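Local coordinates for RING finger protein unkempt homolog (Mus musculus, PDB 5ELH), which binds RNA sequence-specifically through clustered CCCH zinc fingers and represses translation, shaping the early morphology of cortical neurons during embryonic development, at residues R41-I46 / F79-T84; S56-C61 / T87-H92. All coordinates share one frame; numbering follows the deposited sequence.

Contact 1. Residues R41-I46 / F79-T84. With ZN (zinc ion), chain E.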
# COMPACT_ATOMS: atom_id res chain seq x y z
N ARG A 41 4.22 -4.73 15.97
CA ARG A 41 3.17 -4.61 14.98
C ARG A 41 2.14 -3.58 15.44
O ARG A 41 1.73 -3.60 16.59
CB ARG A 41 2.49 -5.97 14.77
CG ARG A 41 1.23 -5.94 13.91
CD ARG A 41 0.62 -7.33 13.75
NE ARG A 41 -0.68 -7.27 13.08
CZ ARG A 41 -1.85 -7.17 13.70
NH1 ARG A 41 -1.93 -7.12 15.03
NH2 ARG A 41 -2.97 -7.12 12.99
N ARG A 42 1.76 -2.67 14.55
CA ARG A 42 0.61 -1.82 14.81
C ARG A 42 -0.55 -2.15 13.87
O ARG A 42 -0.35 -2.54 12.71
CB ARG A 42 0.98 -0.33 14.71
CG ARG A 42 1.51 0.10 13.37
CD ARG A 42 1.58 1.62 13.29
NE ARG A 42 0.29 2.23 12.99
CZ ARG A 42 -0.12 2.60 11.78
NH1 ARG A 42 0.65 2.41 10.71
NH2 ARG A 42 -1.31 3.16 11.63
N ARG A 43 -1.77 -2.05 14.40
CA ARG A 43 -2.97 -2.08 13.59
C ARG A 43 -3.20 -0.70 12.97
O ARG A 43 -3.10 0.31 13.66
CB ARG A 43 -4.19 -2.39 14.45
CG ARG A 43 -4.12 -3.71 15.20
CD ARG A 43 -5.25 -3.78 16.20
NE ARG A 43 -5.06 -2.84 17.31
CZ ARG A 43 -6.02 -2.46 18.15
NH1 ARG A 43 -7.26 -2.94 18.02
NH2 ARG A 43 -5.75 -1.61 19.12
N ARG A 44 -3.53 -0.68 11.69
CA ARG A 44 -3.93 0.54 11.01
C ARG A 44 -5.16 1.11 11.72
O ARG A 44 -6.10 0.37 12.00
CB ARG A 44 -4.28 0.22 9.56
CG ARG A 44 -4.61 1.44 8.72
CD ARG A 44 -5.08 1.07 7.32
NE ARG A 44 -5.37 2.27 6.54
CZ ARG A 44 -5.88 2.28 5.31
NH1 ARG A 44 -6.16 1.14 4.69
NH2 ARG A 44 -6.10 3.44 4.69
N SER A 45 -5.14 2.41 12.04
CA SER A 45 -6.34 3.05 12.59
C SER A 45 -7.27 3.36 11.43
O SER A 45 -6.82 3.59 10.31
CB SER A 45 -6.02 4.32 13.40
OG SER A 45 -5.60 5.41 12.59
N ILE A 46 -8.58 3.35 11.70
CA ILE A 46 -9.61 3.40 10.67
C ILE A 46 -10.79 4.21 11.19
O ILE A 46 -11.26 3.96 12.30
CB ILE A 46 -10.20 1.98 10.39
CG1 ILE A 46 -9.11 0.93 10.13
CG2 ILE A 46 -11.19 2.02 9.23
CD1 ILE A 46 -8.40 1.07 8.82
N PHE A 79 -9.75 -0.54 21.96
CA PHE A 79 -8.81 0.23 22.76
C PHE A 79 -7.40 0.22 22.17
O PHE A 79 -7.06 -0.61 21.32
CB PHE A 79 -8.79 -0.30 24.19
CG PHE A 79 -10.15 -0.36 24.83
CD1 PHE A 79 -10.86 0.80 25.09
CD2 PHE A 79 -10.72 -1.57 25.16
CE1 PHE A 79 -12.10 0.75 25.66
CE2 PHE A 79 -11.97 -1.62 25.74
CZ PHE A 79 -12.65 -0.46 26.00
N LEU A 80 -6.61 1.15 22.66
CA LEU A 80 -5.27 1.39 22.15
C LEU A 80 -4.26 0.41 22.75
O LEU A 80 -4.28 0.14 23.95
CB LEU A 80 -4.90 2.82 22.52
CG LEU A 80 -3.56 3.36 22.05
CD1 LEU A 80 -3.49 3.35 20.53
CD2 LEU A 80 -3.40 4.75 22.61
N HIS A 81 -3.37 -0.12 21.91
CA HIS A 81 -2.33 -1.03 22.36
C HIS A 81 -1.00 -0.32 22.45
O HIS A 81 -0.61 0.41 21.53
CB HIS A 81 -2.24 -2.22 21.42
CG HIS A 81 -3.48 -3.07 21.42
ND1 HIS A 81 -3.78 -3.97 20.43
CD2 HIS A 81 -4.50 -3.13 22.31
CE1 HIS A 81 -4.92 -4.56 20.70
NE2 HIS A 81 -5.38 -4.07 21.84
N ARG A 82 -0.32 -0.52 23.57
CA ARG A 82 0.98 0.08 23.79
C ARG A 82 2.04 -0.80 23.12
O ARG A 82 2.78 -1.53 23.77
CB ARG A 82 1.25 0.23 25.28
CG ARG A 82 2.19 1.38 25.60
CD ARG A 82 2.46 1.47 27.09
NE ARG A 82 1.23 1.53 27.89
CZ ARG A 82 0.59 2.64 28.23
NH1 ARG A 82 1.04 3.83 27.82
NH2 ARG A 82 -0.50 2.57 28.96
N THR A 83 2.08 -0.73 21.80
CA THR A 83 3.07 -1.45 21.02
C THR A 83 4.43 -0.84 21.30
O THR A 83 4.53 0.22 21.90
CB THR A 83 2.74 -1.34 19.53
OG1 THR A 83 2.72 0.05 19.15
CG2 THR A 83 1.37 -1.94 19.26
N THR A 84 5.50 -1.51 20.87
CA THR A 84 6.83 -0.97 21.06
C THR A 84 6.92 0.38 20.35
O THR A 84 6.54 0.51 19.19
CB THR A 84 7.92 -1.92 20.53
OG1 THR A 84 7.74 -3.22 21.08
CG2 THR A 84 9.31 -1.41 20.91
ZN ZN E . -6.80 -4.80 23.16
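The guanidinium of Arg43 lies flat on the imidazole of His81, their planes only 16° apart and their centres 3.8 Å from one another. Atom by atom the overlap is offset: His81 CE1 sits over the centre of the guanidinium, while Arg43 NH2 stands above the middle of the imidazole ring. Arg43 NH2 and His81 ND1, 3.3 Å apart, are both donors, so the pair is a stack and not a hydrogen bond. At the guanidinium edge the backbone of Phe79 takes over. Arg43 NH2 donates to Phe79 O over 2.7 Å, the acceptor lying close to the guanidinium plane and the donor in the plane of the carbonyl. A bend at chi3 (-69°) sets NE; beyond it the guanidinium lies beside Phe79 and His81. Further along, the methyl Thr83 CG2 meets Arg41 O at 3.2 Å, while the hydroxyl of Thr83 bonds to that of Thr87.

Outer partners fix the guanidinium in rotation: Arg43 NE forms a salt bridge with Glu88, and Arg43 NH1 donates to the carbonyl of Cys77. His81 is fixed as well: its NE2 binds zinc at 2.1 Å in a CCCH site completed by Cys61, Cys71 and Cys77. The contact thus joins the histidine of that site to 41-46, earlier in the chain. With NE2 on the zinc, ND1 is expected to carry the proton, and the metal probably draws electron density from the ring; the cost of stacking a cation there is probably eased by the negative charge of Glu88 and by the carbonyls of Phe79 and Cys77, which accept from the guanidinium.

Contact 2. Residues S56-C61 / T87-H92. With ZN (zinc ion), chain E.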
# COMPACT_ATOMS: atom_id res chain seq x y z
N SER A 56 -9.53 3.49 19.95
CA SER A 56 -9.27 4.80 20.54
C SER A 56 -7.82 5.23 20.40
O SER A 56 -6.91 4.42 20.51
CB SER A 56 -9.64 4.76 22.02
OG SER A 56 -9.16 5.91 22.69
N PRO A 57 -7.60 6.53 20.16
CA PRO A 57 -6.23 7.05 20.20
C PRO A 57 -5.81 7.49 21.60
O PRO A 57 -4.73 8.05 21.75
CB PRO A 57 -6.31 8.28 19.29
CG PRO A 57 -7.69 8.76 19.46
CD PRO A 57 -8.55 7.54 19.65
N ASP A 58 -6.64 7.26 22.61
CA ASP A 58 -6.38 7.80 23.93
C ASP A 58 -6.50 6.78 25.07
O ASP A 58 -5.68 6.80 25.99
CB ASP A 58 -7.31 8.99 24.19
CG ASP A 58 -7.01 10.17 23.29
OD1 ASP A 58 -5.83 10.56 23.22
OD2 ASP A 58 -7.94 10.71 22.66
N VAL A 59 -7.50 5.91 25.02
CA VAL A 59 -7.70 4.98 26.13
C VAL A 59 -7.05 3.61 25.84
O VAL A 59 -7.40 2.91 24.90
CB VAL A 59 -9.20 4.88 26.60
CG1 VAL A 59 -10.14 5.58 25.63
CG2 VAL A 59 -9.62 3.44 26.85
N TYR A 60 -6.05 3.28 26.66
CA TYR A 60 -5.22 2.10 26.45
C TYR A 60 -5.91 0.81 26.90
O TYR A 60 -6.53 0.75 27.97
CB TYR A 60 -3.88 2.26 27.18
CG TYR A 60 -2.87 3.14 26.47
CD1 TYR A 60 -2.05 2.63 25.46
CD2 TYR A 60 -2.72 4.48 26.81
CE1 TYR A 60 -1.11 3.44 24.81
CE2 TYR A 60 -1.79 5.29 26.17
CZ TYR A 60 -0.99 4.76 25.17
OH TYR A 60 -0.07 5.57 24.54
N CYS A 61 -5.79 -0.22 26.07
CA CYS A 61 -6.23 -1.57 26.41
C CYS A 61 -5.46 -2.10 27.60
O CYS A 61 -4.23 -2.04 27.61
CB CYS A 61 -5.95 -2.46 25.19
SG CYS A 61 -6.47 -4.20 25.29
N THR A 87 3.58 2.99 18.84
CA THR A 87 3.32 3.28 17.43
C THR A 87 1.84 3.30 17.03
O THR A 87 1.51 3.90 16.01
CB THR A 87 4.08 2.32 16.50
OG1 THR A 87 3.75 0.97 16.81
CG2 THR A 87 5.60 2.52 16.64
N GLU A 88 0.95 2.65 17.78
CA GLU A 88 -0.46 2.73 17.42
C GLU A 88 -0.98 4.15 17.64
O GLU A 88 -1.77 4.66 16.84
CB GLU A 88 -1.32 1.69 18.16
CG GLU A 88 -1.21 0.30 17.54
CD GLU A 88 -2.36 -0.63 17.92
OE1 GLU A 88 -3.17 -0.28 18.81
OE2 GLU A 88 -2.45 -1.71 17.30
N ARG A 89 -0.53 4.80 18.71
CA ARG A 89 -0.97 6.16 19.00
C ARG A 89 -0.29 7.15 18.06
O ARG A 89 -0.93 8.04 17.51
CB ARG A 89 -0.64 6.51 20.45
CG ARG A 89 -0.88 7.96 20.81
CD ARG A 89 -1.92 8.17 21.87
NE ARG A 89 -1.32 8.70 23.08
CZ ARG A 89 -1.88 9.61 23.88
NH1 ARG A 89 -3.07 10.11 23.61
NH2 ARG A 89 -1.22 10.03 24.95
N ARG A 90 1.01 6.99 17.88
CA ARG A 90 1.80 7.96 17.14
C ARG A 90 1.46 7.99 15.65
O ARG A 90 1.64 9.02 14.99
CB ARG A 90 3.29 7.66 17.35
CG ARG A 90 3.81 8.13 18.71
CD ARG A 90 5.20 7.60 19.05
NE ARG A 90 6.18 7.79 17.98
CZ ARG A 90 6.95 8.87 17.84
NH1 ARG A 90 6.87 9.88 18.69
NH2 ARG A 90 7.81 8.94 16.82
N TYR A 91 0.99 6.88 15.10
CA TYR A 91 0.64 6.80 13.69
C TYR A 91 -0.87 6.71 13.49
O TYR A 91 -1.35 6.34 12.41
CB TYR A 91 1.39 5.64 13.02
CG TYR A 91 2.88 5.89 13.08
CD1 TYR A 91 3.63 5.46 14.16
CD2 TYR A 91 3.51 6.62 12.09
CE1 TYR A 91 4.97 5.71 14.25
CE2 TYR A 91 4.86 6.88 12.16
CZ TYR A 91 5.59 6.43 13.24
OH TYR A 91 6.94 6.68 13.34
N HIS A 92 -1.60 7.09 14.52
CA HIS A 92 -3.06 7.15 14.48
C HIS A 92 -3.52 8.34 13.64
O HIS A 92 -2.86 9.39 13.61
CB HIS A 92 -3.61 7.27 15.90
CG HIS A 92 -5.02 6.79 16.07
ND1 HIS A 92 -6.10 7.47 15.56
CD2 HIS A 92 -5.52 5.72 16.73
CE1 HIS A 92 -7.21 6.82 15.87
NE2 HIS A 92 -6.89 5.77 16.59
ZN ZN E . -6.80 -4.80 23.16
O HOH W 1 1.52 8.69 24.40
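Pro57 CB sits squarely over the face of the His92 imidazole, 3.6 Å from the ring centroid and 4° off its normal, a CH-pi contact that seats the part of a CCCH zinc finger just ahead of its first cysteine, Cys61, against the residues that follow the short helix 87-90. Three residues earlier, on the helix, Arg89 reaches the same loop. With CG anti to the backbone N, its chain sets off toward 56-61 and then bends at chi2 and chi3. Arg89 NH1 forms a salt bridge with Asp58 OD1 at 2.8 Å, the oxygen lying in the guanidinium plane although the carboxylate itself is turned almost perpendicular, at 88°. The same NH1 donates to Pro57 O, whose position is less certain. Tyr60 OH approaches Arg89 NE obliquely to 3.7 Å, its ring steeply inclined to the guanidinium. A water accepts from Arg89 NH2 at 3.1 Å and reaches the tyrosine hydroxyl with only a weak bond. An alanine in place of Arg89 would probably leave the Asp58 carboxylate without its cationic mate across the contact and open a gap between Tyr60 and the helix.

The second shell holds these groups in position. Asp58 OD1 also accepts from the hydroxyl of Tyr95, Tyr60 OH has its stronger partner in Asp86, and His92 is held at both ring nitrogens, NE2 bonding to the carbonyl of Tyr55 and ND1 to the backbone N of Arg94. Cys61, last of 56-61, binds zinc with Cys71, Cys77 and His81. Ser56 OG makes an ST turn by accepting from Asp58 N, and an ST motif by accepting, almost in a straight line at 176°, from Val59 N, 2.9 Å away.

From the N terminus the chain passes through the first zinc site and reaches 41-46, then 56-61, 79-84 and 87-92, so the two contacts cross rather than nest. Contact 1 closes a loop of 32 residues between its segments, and contact 2 one of 25; neither loop contains regular helix or strand. Both meet at the zinc ion, to which 56-61 supplies a cysteine and 79-84 the histidine. Their centres lie about 6 Å apart, and a probable hydrogen bond between Leu80 O and Cys61 N joins the two zinc-binding segments directly. Together they tie 41-46, the two zinc-binding segments and helix 87-90 into one compact unit.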